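Long-range contacts in tyrocidine synthetase 3 (Brevibacillus brevis, PDB 2JGP), which probably forms peptide bonds between carrier-bound intermediates during assembly of the antibiotic tyrocidine, as a peptidyl carrier and condensation bidomain: residues 151-156 and 164-169; 304-309 and 480-485; 429-434 and 464-469. One frame throughout, in Å; residues are numbered along the deposited sequence.

In the fold
All three contacts lie in the condensation part of the chain, which follows the N-terminal carrier region. Contact 1 comes first and closes a short loop, the hairpin of strands 152-157 and 160-165. It is finished before contact 2 opens, and its centre lies about 39 Å from that of contact 2 and about 35 Å from that of contact 3. Contact 2 closes a long loop from 304-309 to 480-485. Contact 3 closes a shorter loop, from 429-434 to 464-469, nested inside that one. Contacts 2 and 3 build one four-stranded mixed sheet, in the order 303-309, 476-483, 465-471, 430-435. Thr466 N and Glu481 O, 2.7 Å apart, probably bond at their junction.

Contact 1. Residues 151-156 and 164-169; sequences RTSFAV and NIHEDV
Ser153 and His166 meet through their polar ends. Ser153 OG and His166 NE2 are 2.7 Å apart in a hydrogen bond whose donor could be either. The hydroxyl reaches the imidazole at its edge, near the ring plane. Ser153 OG stands between the backbone N and the carbonyl carbon (chi1 67°), which turns it to the ring. Asn164 OD1 lies above one face of this ring, offset toward the rim. Arg151 O lies at the ring edge, 3.4 Å from His166 CD2. The same oxygen accepts the bond from His166 N at 2.8 Å. The NE2 bond ties the ring to Ser153; the N-H bond holds the His166 backbone to Arg151.

Arg151 returns the grip with its side chain. Its NH1 donates to His166 O at 3.0 Å, with the acceptor in the guanidinium plane. The other guanidinium nitrogens turn to the end of helix 133-146: NE bonds to Ile144 O and NH2 weakly to Ala145 O. Nearer the backbone, Arg151 CG meets Val169 CG2 at 3.9 Å, the side chains crossing at about a right angle.

Thr152 and Ile165 lie side by side and point the same way. Ile165 CD1 comes to 3.2 Å from Thr152 OG1, a close approach for a methyl. That hydroxyl is bonded to Glu148 O. Phe154 points away from 164-169 and packs on Tyr107 of helix 101-113 and on Ser223, which lies in the HHxxxDG sequence motif of condensation domains.

Ser153 and Asn164 form the antiparallel hydrogen-bonded pair, with Ser153 N to Asn164 O at 2.9 Å and Asn164 N to Ser153 O at 2.7 Å. Thr152 and Ile165 form the non-hydrogen-bonded pair beside it. This is the open end of an antiparallel beta hairpin, strands 152-157 and 160-165, in the condensation domain.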
ATOM      1  N   ARG A 151     -21.020   3.847   7.319  1.00 58.62           N
ATOM      2  CA  ARG A 151     -21.977   4.587   8.140  1.00 58.78           C
ATOM      3  C   ARG A 151     -21.284   5.728   8.892  1.00 58.55           C
ATOM      4  O   ARG A 151     -21.800   6.231   9.890  1.00 58.27           O
ATOM      5  CB  ARG A 151     -22.674   3.633   9.111  1.00 58.81           C
ATOM      6  CG  ARG A 151     -23.586   2.642   8.396  1.00 60.03           C
ATOM      7  CD  ARG A 151     -24.218   1.618   9.332  1.00 60.43           C
ATOM      8  NE  ARG A 151     -23.282   0.568   9.763  1.00 61.24           N
ATOM      9  CZ  ARG A 151     -22.778   0.436  10.989  1.00 61.40           C
ATOM     10  NH1 ARG A 151     -23.076   1.293  11.959  1.00 61.40           N
ATOM     11  NH2 ARG A 151     -21.955  -0.569  11.249  1.00 62.50           N
ATOM     12  N   THR A 152     -20.123   6.142   8.392  1.00 58.29           N
ATOM     13  CA  THR A 152     -19.320   7.170   9.031  1.00 58.05           C
ATOM     14  C   THR A 152     -19.468   8.500   8.297  1.00 58.02           C
ATOM     15  O   THR A 152     -19.347   8.555   7.078  1.00 57.69           O
ATOM     16  CB  THR A 152     -17.834   6.793   9.032  1.00 58.29           C
ATOM     17  OG1 THR A 152     -17.649   5.590   9.781  1.00 58.84           O
ATOM     18  CG2 THR A 152     -16.990   7.909   9.648  1.00 57.57           C
ATOM     19  N   SER A 153     -19.736   9.559   9.055  1.00 58.07           N
ATOM     20  CA  SER A 153     -19.687  10.922   8.550  1.00 57.98           C
ATOM     21  C   SER A 153     -18.614  11.648   9.341  1.00 58.23           C
ATOM     22  O   SER A 153     -18.093  11.111  10.319  1.00 57.64           O
ATOM     23  CB  SER A 153     -21.033  11.617   8.722  1.00 58.05           C
ATOM     24  OG  SER A 153     -21.352  11.823  10.091  1.00 58.25           O
ATOM     25  N   PHE A 154     -18.296  12.867   8.935  1.00 58.48           N
ATOM     26  CA  PHE A 154     -17.271  13.638   9.631  1.00 58.95           C
ATOM     27  C   PHE A 154     -17.844  14.951  10.117  1.00 59.35           C
ATOM     28  O   PHE A 154     -18.715  15.536   9.471  1.00 58.88           O
ATOM     29  CB  PHE A 154     -16.073  13.903   8.726  1.00 59.25           C
ATOM     30  CG  PHE A 154     -15.394  12.658   8.237  1.00 59.31           C
ATOM     31  CD1 PHE A 154     -14.291  12.142   8.902  1.00 59.96           C
ATOM     32  CD2 PHE A 154     -15.866  11.996   7.118  1.00 59.07           C
ATOM     33  CE1 PHE A 154     -13.667  10.990   8.447  1.00 59.69           C
ATOM     34  CE2 PHE A 154     -15.245  10.848   6.652  1.00 59.95           C
ATOM     35  CZ  PHE A 154     -14.151  10.337   7.326  1.00 60.42           C
ATOM     36  N   ALA A 155     -17.353  15.392  11.269  1.00 59.54           N
ATOM     37  CA  ALA A 155     -17.696  16.692  11.828  1.00 59.93           C
ATOM     38  C   ALA A 155     -16.425  17.283  12.415  1.00 60.30           C
ATOM     39  O   ALA A 155     -15.416  16.582  12.529  1.00 60.35           O
ATOM     40  CB  ALA A 155     -18.764  16.543  12.894  1.00 59.64           C
ATOM     41  N   VAL A 156     -16.462  18.570  12.760  1.00 60.70           N
ATOM     42  CA  VAL A 156     -15.358  19.199  13.474  1.00 61.12           C
ATOM     43  C   VAL A 156     -15.769  19.366  14.927  1.00 61.16           C
ATOM     44  O   VAL A 156     -16.765  20.020  15.229  1.00 61.22           O
ATOM     45  CB  VAL A 156     -14.961  20.560  12.857  1.00 61.32           C
ATOM     46  CG1 VAL A 156     -13.934  21.284  13.734  1.00 61.82           C
ATOM     47  CG2 VAL A 156     -14.400  20.347  11.462  1.00 61.71           C
ATOM     48  N   ASN A 164     -17.980  10.395  12.954  1.00 59.89           N
ATOM     49  CA  ASN A 164     -19.300  10.282  13.544  1.00 60.18           C
ATOM     50  C   ASN A 164     -19.923   9.007  12.988  1.00 60.60           C
ATOM     51  O   ASN A 164     -20.246   8.929  11.807  1.00 60.42           O
ATOM     52  CB  ASN A 164     -20.125  11.526  13.198  1.00 60.43           C
ATOM     53  CG  ASN A 164     -21.432  11.612  13.968  1.00 61.21           C
ATOM     54  OD1 ASN A 164     -21.803  10.700  14.701  1.00 62.09           O
ATOM     55  ND2 ASN A 164     -22.144  12.726  13.793  1.00 63.08           N
ATOM     56  N   ILE A 165     -20.047   7.993  13.840  1.00 60.83           N
ATOM     57  CA  ILE A 165     -20.513   6.674  13.412  1.00 61.40           C
ATOM     58  C   ILE A 165     -22.012   6.596  13.631  1.00 61.56           C
ATOM     59  O   ILE A 165     -22.486   6.798  14.753  1.00 61.82           O
ATOM     60  CB  ILE A 165     -19.834   5.537  14.216  1.00 61.50           C
ATOM     61  CG1 ILE A 165     -18.317   5.737  14.273  1.00 62.84           C
ATOM     62  CG2 ILE A 165     -20.167   4.179  13.613  1.00 61.60           C
ATOM     63  CD1 ILE A 165     -17.651   5.757  12.952  1.00 63.86           C
ATOM     64  N   HIS A 166     -22.755   6.299  12.565  1.00 61.56           N
ATOM     65  CA  HIS A 166     -24.209   6.260  12.641  1.00 61.78           C
ATOM     66  C   HIS A 166     -24.749   4.839  12.731  1.00 62.39           C
ATOM     67  O   HIS A 166     -24.373   3.957  11.964  1.00 61.90           O
ATOM     68  CB  HIS A 166     -24.832   6.994  11.454  1.00 61.54           C
ATOM     69  CG  HIS A 166     -24.436   8.434  11.373  1.00 61.14           C
ATOM     70  ND1 HIS A 166     -25.107   9.431  12.049  1.00 60.33           N
ATOM     71  CD2 HIS A 166     -23.428   9.043  10.707  1.00 60.65           C
ATOM     72  CE1 HIS A 166     -24.534  10.594  11.794  1.00 61.33           C
ATOM     73  NE2 HIS A 166     -23.512  10.387  10.981  1.00 60.43           N
ATOM     74  N   GLU A 167     -25.585   4.644  13.743  1.00 63.24           N
ATOM     75  CA  GLU A 167     -26.453   3.480  13.923  1.00 63.96           C
ATOM     76  C   GLU A 167     -26.999   2.895  12.608  1.00 63.78           C
ATOM     77  O   GLU A 167     -26.691   1.752  12.249  1.00 63.77           O
ATOM     78  CB  GLU A 167     -27.641   3.861  14.841  1.00 64.46           C
ATOM     79  CG  GLU A 167     -27.532   5.219  15.619  1.00 66.47           C
ATOM     80  CD  GLU A 167     -27.578   6.479  14.726  1.00 68.38           C
ATOM     81  OE1 GLU A 167     -28.386   6.535  13.771  1.00 69.22           O
ATOM     82  OE2 GLU A 167     -26.799   7.422  14.992  1.00 69.94           O
ATOM     83  N   ASP A 168     -27.821   3.688  11.922  1.00 63.48           N
ATOM     84  CA  ASP A 168     -28.445   3.326  10.648  1.00 63.39           C
ATOM     85  C   ASP A 168     -28.327   4.530   9.725  1.00 62.70           C
ATOM     86  O   ASP A 168     -28.266   5.661  10.200  1.00 62.56           O
ATOM     87  CB  ASP A 168     -29.931   3.006  10.831  1.00 63.69           C
ATOM     88  CG  ASP A 168     -30.172   1.759  11.660  1.00 65.05           C
ATOM     89  OD1 ASP A 168     -29.784   0.654  11.221  1.00 67.61           O
ATOM     90  OD2 ASP A 168     -30.769   1.882  12.750  1.00 67.19           O
ATOM     91  N   VAL A 169     -28.309   4.289   8.415  1.00 62.06           N
ATOM     92  CA  VAL A 169     -28.253   5.372   7.426  1.00 61.40           C
ATOM     93  C   VAL A 169     -29.164   5.077   6.234  1.00 61.20           C
ATOM     94  O   VAL A 169     -29.393   3.909   5.905  1.00 61.09           O
ATOM     95  CB  VAL A 169     -26.818   5.582   6.913  1.00 61.48           C
ATOM     96  CG1 VAL A 169     -25.883   5.916   8.071  1.00 60.59           C
ATOM     97  CG2 VAL A 169     -26.326   4.340   6.152  1.00 61.10           C
TER

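Contact 2. Residues 304-309 and 480-485; sequences DQCTIG and VEYSTS
Asp304 O accepts a hydrogen bond from Tyr482 N at 2.9 Å and a weaker CA-H...O contact from Glu481 CA at 3.3 Å. This is antiparallel beta pairing, in which strand 303-309 forms the outer edge of a four-stranded mixed sheet. Asp304 with Tyr482 and Cys306 with Val480 are hydrogen-bonded pairs, and Gln305 with Glu481 is the non-hydrogen-bonded pair between them.

The Tyr482 ring lies against the backbone of Asp304. Its CG lies between the backbone N and the carbonyl carbon (chi1 60°), and Asp304 O sits over one face of the ring. Asp304 CB rests 3.7 Å from Tyr482 OH. On the same side, Cys306 SG packs on Val480 CB at 4.1 Å. Helix 489-508 covers this side: Val480 touches Ser496, and Tyr482 touches Met492 and Arg489. On the other side of the sheet, Gln305 CG passes 3.5 Å from Val480 O.

At the end of the pair, the Asp304 carboxylate has several partners. OD1 takes Gln305 N through its anti lone pair and forms a salt bridge with Arg489 NH2. OD2 accepts from a water, which in turn lies 2.6 Å from Thr484 OG1.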
ATOM      1  N   ASP A 304      -0.667   9.367 -19.119  1.00 58.76           N
ATOM      2  CA  ASP A 304      -0.919   8.266 -20.033  1.00 59.87           C
ATOM      3  C   ASP A 304      -0.159   7.061 -19.519  1.00 60.22           C
ATOM      4  O   ASP A 304       0.585   7.170 -18.552  1.00 59.82           O
ATOM      5  CB  ASP A 304      -0.446   8.599 -21.436  1.00 60.05           C
ATOM      6  CG  ASP A 304      -1.397   8.085 -22.505  1.00 61.73           C
ATOM      7  OD1 ASP A 304      -1.814   6.893 -22.445  1.00 61.19           O
ATOM      8  OD2 ASP A 304      -1.722   8.889 -23.397  1.00 63.39           O
ATOM      9  N   GLN A 305      -0.349   5.919 -20.173  1.00 61.35           N
ATOM     10  CA  GLN A 305       0.265   4.673 -19.733  1.00 62.21           C
ATOM     11  C   GLN A 305       0.800   3.875 -20.910  1.00 62.25           C
ATOM     12  O   GLN A 305       0.287   3.978 -22.022  1.00 61.92           O
ATOM     13  CB  GLN A 305      -0.748   3.826 -18.953  1.00 62.91           C
ATOM     14  CG  GLN A 305      -0.211   2.454 -18.543  1.00 65.41           C
ATOM     15  CD  GLN A 305      -1.116   1.704 -17.582  1.00 68.95           C
ATOM     16  OE1 GLN A 305      -1.959   2.294 -16.901  1.00 71.42           O
ATOM     17  NE2 GLN A 305      -0.930   0.387 -17.512  1.00 70.80           N
ATOM     18  N   CYS A 306       1.838   3.084 -20.650  1.00 62.39           N
ATOM     19  CA  CYS A 306       2.277   2.045 -21.575  1.00 62.77           C
ATOM     20  C   CYS A 306       2.566   0.773 -20.786  1.00 62.03           C
ATOM     21  O   CYS A 306       2.897   0.828 -19.597  1.00 61.47           O
ATOM     22  CB  CYS A 306       3.505   2.488 -22.369  1.00 63.06           C
ATOM     23  SG  CYS A 306       4.895   2.986 -21.357  1.00 67.55           S
ATOM     24  N   THR A 307       2.412  -0.367 -21.449  1.00 61.45           N
ATOM     25  CA  THR A 307       2.608  -1.666 -20.814  1.00 61.34           C
ATOM     26  C   THR A 307       3.388  -2.582 -21.747  1.00 60.97           C
ATOM     27  O   THR A 307       3.181  -2.555 -22.957  1.00 60.71           O
ATOM     28  CB  THR A 307       1.256  -2.322 -20.466  1.00 61.35           C
ATOM     29  OG1 THR A 307       0.485  -1.432 -19.645  1.00 62.25           O
ATOM     30  CG2 THR A 307       1.465  -3.636 -19.721  1.00 61.60           C
ATOM     31  N   ILE A 308       4.286  -3.382 -21.175  1.00 60.63           N
ATOM     32  CA  ILE A 308       5.070  -4.348 -21.944  1.00 60.36           C
ATOM     33  C   ILE A 308       5.293  -5.610 -21.115  1.00 59.95           C
ATOM     34  O   ILE A 308       5.468  -5.534 -19.899  1.00 59.57           O
ATOM     35  CB  ILE A 308       6.427  -3.745 -22.395  1.00 60.54           C
ATOM     36  CG1 ILE A 308       7.145  -4.687 -23.368  1.00 61.61           C
ATOM     37  CG2 ILE A 308       7.314  -3.445 -21.200  1.00 60.59           C
ATOM     38  CD1 ILE A 308       8.230  -4.014 -24.180  1.00 61.97           C
ATOM     39  N   GLY A 309       5.270  -6.765 -21.779  1.00 59.59           N
ATOM     40  CA  GLY A 309       5.510  -8.045 -21.115  1.00 59.58           C
ATOM     41  C   GLY A 309       6.990  -8.329 -20.960  1.00 59.60           C
ATOM     42  O   GLY A 309       7.774  -8.057 -21.868  1.00 59.62           O
ATOM     43  N   VAL A 480       3.963   1.614 -16.993  1.00 61.24           N
ATOM     44  CA  VAL A 480       4.415   2.951 -16.610  1.00 60.84           C
ATOM     45  C   VAL A 480       3.306   3.950 -16.900  1.00 60.40           C
ATOM     46  O   VAL A 480       2.872   4.092 -18.043  1.00 60.52           O
ATOM     47  CB  VAL A 480       5.713   3.356 -17.337  1.00 60.99           C
ATOM     48  CG1 VAL A 480       6.145   4.770 -16.937  1.00 61.01           C
ATOM     49  CG2 VAL A 480       6.821   2.360 -17.025  1.00 61.00           C
ATOM     50  N   GLU A 481       2.829   4.595 -15.840  1.00 59.68           N
ATOM     51  CA  GLU A 481       1.898   5.703 -15.929  1.00 59.18           C
ATOM     52  C   GLU A 481       2.749   6.950 -15.758  1.00 58.38           C
ATOM     53  O   GLU A 481       3.453   7.082 -14.763  1.00 57.99           O
ATOM     54  CB  GLU A 481       0.859   5.607 -14.816  1.00 59.62           C
ATOM     55  CG  GLU A 481      -0.041   6.815 -14.669  1.00 61.41           C
ATOM     56  CD  GLU A 481      -0.813   6.776 -13.368  1.00 64.55           C
ATOM     57  OE1 GLU A 481      -1.855   6.092 -13.322  1.00 65.78           O
ATOM     58  OE2 GLU A 481      -0.371   7.425 -12.390  1.00 66.99           O
ATOM     59  N   TYR A 482       2.686   7.860 -16.724  1.00 57.36           N
ATOM     60  CA  TYR A 482       3.612   8.990 -16.751  1.00 56.51           C
ATOM     61  C   TYR A 482       2.914  10.302 -17.062  1.00 55.78           C
ATOM     62  O   TYR A 482       1.846  10.318 -17.673  1.00 55.88           O
ATOM     63  CB  TYR A 482       4.717   8.740 -17.778  1.00 56.57           C
ATOM     64  CG  TYR A 482       4.221   8.566 -19.194  1.00 56.47           C
ATOM     65  CD1 TYR A 482       4.126   9.651 -20.057  1.00 56.12           C
ATOM     66  CD2 TYR A 482       3.862   7.312 -19.675  1.00 56.73           C
ATOM     67  CE1 TYR A 482       3.673   9.497 -21.364  1.00 56.59           C
ATOM     68  CE2 TYR A 482       3.408   7.147 -20.977  1.00 56.79           C
ATOM     69  CZ  TYR A 482       3.318   8.240 -21.813  1.00 57.40           C
ATOM     70  OH  TYR A 482       2.871   8.082 -23.094  1.00 57.87           O
ATOM     71  N   SER A 483       3.549  11.394 -16.647  1.00 55.09           N
ATOM     72  CA  SER A 483       3.063  12.741 -16.907  1.00 54.80           C
ATOM     73  C   SER A 483       3.191  13.077 -18.388  1.00 53.84           C
ATOM     74  O   SER A 483       4.289  13.056 -18.934  1.00 53.41           O
ATOM     75  CB  SER A 483       3.871  13.756 -16.096  1.00 54.84           C
ATOM     76  OG  SER A 483       3.770  13.494 -14.713  1.00 57.24           O
ATOM     77  N   THR A 484       2.067  13.403 -19.023  1.00 53.22           N
ATOM     78  CA  THR A 484       2.044  13.785 -20.436  1.00 53.33           C
ATOM     79  C   THR A 484       2.840  15.076 -20.693  1.00 52.66           C
ATOM     80  O   THR A 484       3.338  15.303 -21.796  1.00 52.34           O
ATOM     81  CB  THR A 484       0.581  13.970 -20.912  1.00 53.32           C
ATOM     82  OG1 THR A 484      -0.154  12.767 -20.639  1.00 55.94           O
ATOM     83  CG2 THR A 484       0.520  14.269 -22.399  1.00 54.95           C
ATOM     84  N   SER A 485       2.954  15.913 -19.667  1.00 52.04           N
ATOM     85  CA  SER A 485       3.670  17.179 -19.777  1.00 51.93           C
ATOM     86  C   SER A 485       5.197  17.017 -19.778  1.00 52.13           C
ATOM     87  O   SER A 485       5.908  17.973 -20.073  1.00 51.92           O
ATOM     88  CB  SER A 485       3.261  18.099 -18.628  1.00 51.62           C
ATOM     89  OG  SER A 485       3.650  17.537 -17.393  1.00 50.85           O
TER
HETATM   90  O   HOH W   1      -0.586  11.355 -22.839  1.00 77.97           O

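Contact 3. Residues 429-434 and 464-469; sequences DTVFTF and DLTFSA
Phe432 and Phe467 press rim to rim on the tightly packed face of this parallel strand pair. Phe432 CD1 and Phe467 CD2 are 3.5 Å apart, and the ring planes differ by only 16°. Neither ring covers the face of the other. In both residues CG is anti to the backbone N (chi1 171° and -179°), and the two side chains lie side by side, pointing the same way. Thr430 with Leu465 and Phe434 with Ala469 flank them, and Phe434 CD1 meets Ala469 CB at 3.7 Å. Helix 329-345 packs over this face. Tyr330 meets the Phe432 ring edge-to-face, and Tyr337 bonds to Thr430 OG1.

The opposite face is more polar and partly open to solvent, and its apolar contact is looser. Val431 CB comes no nearer than 4.0 Å to Thr466 OG1. Thr433 OG1 and Ser468 OG lie 3.0 Å apart; Thr433 OG1 is hydrogen-bonded to Gln435 OE1. Thr433, Thr466 and Ser468 are all partly exposed. Between the faces the backbones bond in parallel register: Phe467 N to Val431 O is 2.8 Å and Thr433 N to Phe467 O is 2.9 Å.

Just before the two strands begin, two buried acids come close, with Asp429 OD1 and Asp464 OD1 4.4 Å apart. A water donates to both. Asp429 OD1 also accepts from Asn425 N. Asp429 OD2 has a salt bridge to Arg424 and Asp464 OD2 one to Arg295. These arginines, the Asn425 N-H and the shared water probably offset the repulsion between the two carboxylates, consistent with both staying charged although buried.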
ATOM      1  N   ASP A 429       9.388  11.694  -6.486  1.00 57.72           N
ATOM      2  CA  ASP A 429       8.652  12.045  -7.703  1.00 57.42           C
ATOM      3  C   ASP A 429       8.325  10.835  -8.566  1.00 57.37           C
ATOM      4  O   ASP A 429       7.807  10.974  -9.670  1.00 56.75           O
ATOM      5  CB  ASP A 429       9.453  13.068  -8.496  1.00 57.66           C
ATOM      6  CG  ASP A 429       9.435  14.419  -7.842  1.00 57.69           C
ATOM      7  OD1 ASP A 429       8.320  14.936  -7.616  1.00 58.51           O
ATOM      8  OD2 ASP A 429      10.518  14.949  -7.528  1.00 57.32           O
ATOM      9  N   THR A 430       8.622   9.649  -8.050  1.00 57.53           N
ATOM     10  CA  THR A 430       8.221   8.418  -8.694  1.00 57.84           C
ATOM     11  C   THR A 430       7.751   7.415  -7.648  1.00 58.01           C
ATOM     12  O   THR A 430       8.166   7.475  -6.495  1.00 57.69           O
ATOM     13  CB  THR A 430       9.367   7.816  -9.533  1.00 58.07           C
ATOM     14  OG1 THR A 430       8.896   6.646 -10.200  1.00 59.86           O
ATOM     15  CG2 THR A 430      10.557   7.451  -8.654  1.00 57.92           C
ATOM     16  N   VAL A 431       6.875   6.511  -8.077  1.00 58.16           N
ATOM     17  CA  VAL A 431       6.325   5.466  -7.228  1.00 58.76           C
ATOM     18  C   VAL A 431       6.549   4.112  -7.894  1.00 59.16           C
ATOM     19  O   VAL A 431       6.489   4.001  -9.120  1.00 58.69           O
ATOM     20  CB  VAL A 431       4.807   5.691  -6.978  1.00 58.70           C
ATOM     21  CG1 VAL A 431       4.147   4.443  -6.411  1.00 59.11           C
ATOM     22  CG2 VAL A 431       4.599   6.885  -6.052  1.00 58.94           C
ATOM     23  N   PHE A 432       6.819   3.096  -7.074  1.00 60.09           N
ATOM     24  CA  PHE A 432       6.978   1.719  -7.539  1.00 61.01           C
ATOM     25  C   PHE A 432       5.938   0.845  -6.856  1.00 61.86           C
ATOM     26  O   PHE A 432       5.776   0.931  -5.639  1.00 61.11           O
ATOM     27  CB  PHE A 432       8.385   1.216  -7.207  1.00 61.23           C
ATOM     28  CG  PHE A 432       8.578  -0.250  -7.458  1.00 61.93           C
ATOM     29  CD1 PHE A 432       8.920  -0.705  -8.720  1.00 62.44           C
ATOM     30  CD2 PHE A 432       8.406  -1.173  -6.436  1.00 62.67           C
ATOM     31  CE1 PHE A 432       9.090  -2.057  -8.963  1.00 62.40           C
ATOM     32  CE2 PHE A 432       8.577  -2.533  -6.672  1.00 62.69           C
ATOM     33  CZ  PHE A 432       8.916  -2.973  -7.935  1.00 62.37           C
ATOM     34  N   THR A 433       5.226   0.025  -7.632  1.00 63.21           N
ATOM     35  CA  THR A 433       4.300  -0.975  -7.067  1.00 64.88           C
ATOM     36  C   THR A 433       4.468  -2.339  -7.727  1.00 66.40           C
ATOM     37  O   THR A 433       4.896  -2.432  -8.871  1.00 65.83           O
ATOM     38  CB  THR A 433       2.813  -0.559  -7.193  1.00 64.86           C
ATOM     39  OG1 THR A 433       2.388  -0.638  -8.561  1.00 65.00           O
ATOM     40  CG2 THR A 433       2.590   0.855  -6.668  1.00 65.46           C
ATOM     41  N   PHE A 434       4.127  -3.396  -6.990  1.00 68.70           N
ATOM     42  CA  PHE A 434       4.160  -4.763  -7.522  1.00 70.55           C
ATOM     43  C   PHE A 434       2.903  -5.508  -7.066  1.00 72.29           C
ATOM     44  O   PHE A 434       2.581  -5.509  -5.879  1.00 72.67           O
ATOM     45  CB  PHE A 434       5.437  -5.488  -7.074  1.00 70.75           C
ATOM     46  CG  PHE A 434       5.468  -6.953  -7.433  1.00 71.00           C
ATOM     47  CD1 PHE A 434       5.452  -7.356  -8.760  1.00 70.97           C
ATOM     48  CD2 PHE A 434       5.504  -7.928  -6.441  1.00 71.59           C
ATOM     49  CE1 PHE A 434       5.469  -8.699  -9.100  1.00 71.28           C
ATOM     50  CE2 PHE A 434       5.526  -9.279  -6.772  1.00 71.58           C
ATOM     51  CZ  PHE A 434       5.508  -9.665  -8.105  1.00 71.19           C
ATOM     52  N   ASP A 464       5.619  12.106 -11.439  1.00 59.12           N
ATOM     53  CA  ASP A 464       6.277  12.163 -12.753  1.00 58.64           C
ATOM     54  C   ASP A 464       6.025  10.871 -13.491  1.00 58.42           C
ATOM     55  O   ASP A 464       5.685  10.867 -14.674  1.00 57.77           O
ATOM     56  CB  ASP A 464       7.786  12.353 -12.621  1.00 58.77           C
ATOM     57  CG  ASP A 464       8.164  13.747 -12.216  1.00 58.76           C
ATOM     58  OD1 ASP A 464       7.262  14.547 -11.903  1.00 59.13           O
ATOM     59  OD2 ASP A 464       9.374  14.041 -12.215  1.00 59.90           O
ATOM     60  N   LEU A 465       6.207   9.768 -12.777  1.00 58.35           N
ATOM     61  CA  LEU A 465       5.790   8.479 -13.283  1.00 58.80           C
ATOM     62  C   LEU A 465       5.593   7.464 -12.162  1.00 58.47           C
ATOM     63  O   LEU A 465       6.218   7.556 -11.101  1.00 57.98           O
ATOM     64  CB  LEU A 465       6.774   7.967 -14.346  1.00 59.43           C
ATOM     65  CG  LEU A 465       8.115   7.370 -13.919  1.00 60.48           C
ATOM     66  CD1 LEU A 465       7.962   5.894 -13.685  1.00 62.14           C
ATOM     67  CD2 LEU A 465       9.172   7.612 -14.994  1.00 61.54           C
ATOM     68  N   THR A 466       4.675   6.531 -12.397  1.00 58.35           N
ATOM     69  CA  THR A 466       4.431   5.421 -11.492  1.00 58.57           C
ATOM     70  C   THR A 466       4.762   4.143 -12.241  1.00 59.04           C
ATOM     71  O   THR A 466       4.187   3.875 -13.301  1.00 58.36           O
ATOM     72  CB  THR A 466       2.965   5.378 -11.040  1.00 58.75           C
ATOM     73  OG1 THR A 466       2.673   6.550 -10.272  1.00 58.16           O
ATOM     74  CG2 THR A 466       2.690   4.136 -10.203  1.00 58.63           C
ATOM     75  N   PHE A 467       5.699   3.371 -11.691  1.00 59.21           N
ATOM     76  CA  PHE A 467       6.195   2.160 -12.327  1.00 60.13           C
ATOM     77  C   PHE A 467       5.505   0.985 -11.646  1.00 60.73           C
ATOM     78  O   PHE A 467       5.608   0.841 -10.434  1.00 60.29           O
ATOM     79  CB  PHE A 467       7.715   2.076 -12.149  1.00 60.35           C
ATOM     80  CG  PHE A 467       8.346   0.876 -12.801  1.00 61.07           C
ATOM     81  CD1 PHE A 467       8.977   0.993 -14.029  1.00 61.89           C
ATOM     82  CD2 PHE A 467       8.323  -0.367 -12.178  1.00 61.77           C
ATOM     83  CE1 PHE A 467       9.566  -0.108 -14.629  1.00 61.49           C
ATOM     84  CE2 PHE A 467       8.908  -1.468 -12.775  1.00 61.92           C
ATOM     85  CZ  PHE A 467       9.531  -1.336 -14.001  1.00 62.08           C
ATOM     86  N   SER A 468       4.785   0.175 -12.416  1.00 61.62           N
ATOM     87  CA  SER A 468       3.991  -0.923 -11.873  1.00 62.69           C
ATOM     88  C   SER A 468       4.374  -2.256 -12.501  1.00 63.36           C
ATOM     89  O   SER A 468       4.279  -2.424 -13.716  1.00 63.82           O
ATOM     90  CB  SER A 468       2.506  -0.677 -12.117  1.00 62.69           C
ATOM     91  OG  SER A 468       2.046   0.422 -11.353  1.00 64.61           O
ATOM     92  N   ALA A 469       4.809  -3.201 -11.675  1.00 63.86           N
ATOM     93  CA  ALA A 469       5.041  -4.565 -12.132  1.00 64.43           C
ATOM     94  C   ALA A 469       3.828  -5.408 -11.737  1.00 65.07           C
ATOM     95  O   ALA A 469       3.348  -5.314 -10.607  1.00 64.96           O
ATOM     96  CB  ALA A 469       6.316  -5.121 -11.520  1.00 64.29           C
TER
HETATM   97  O   HOH W   2       6.167  14.156  -9.069  1.00 42.60           O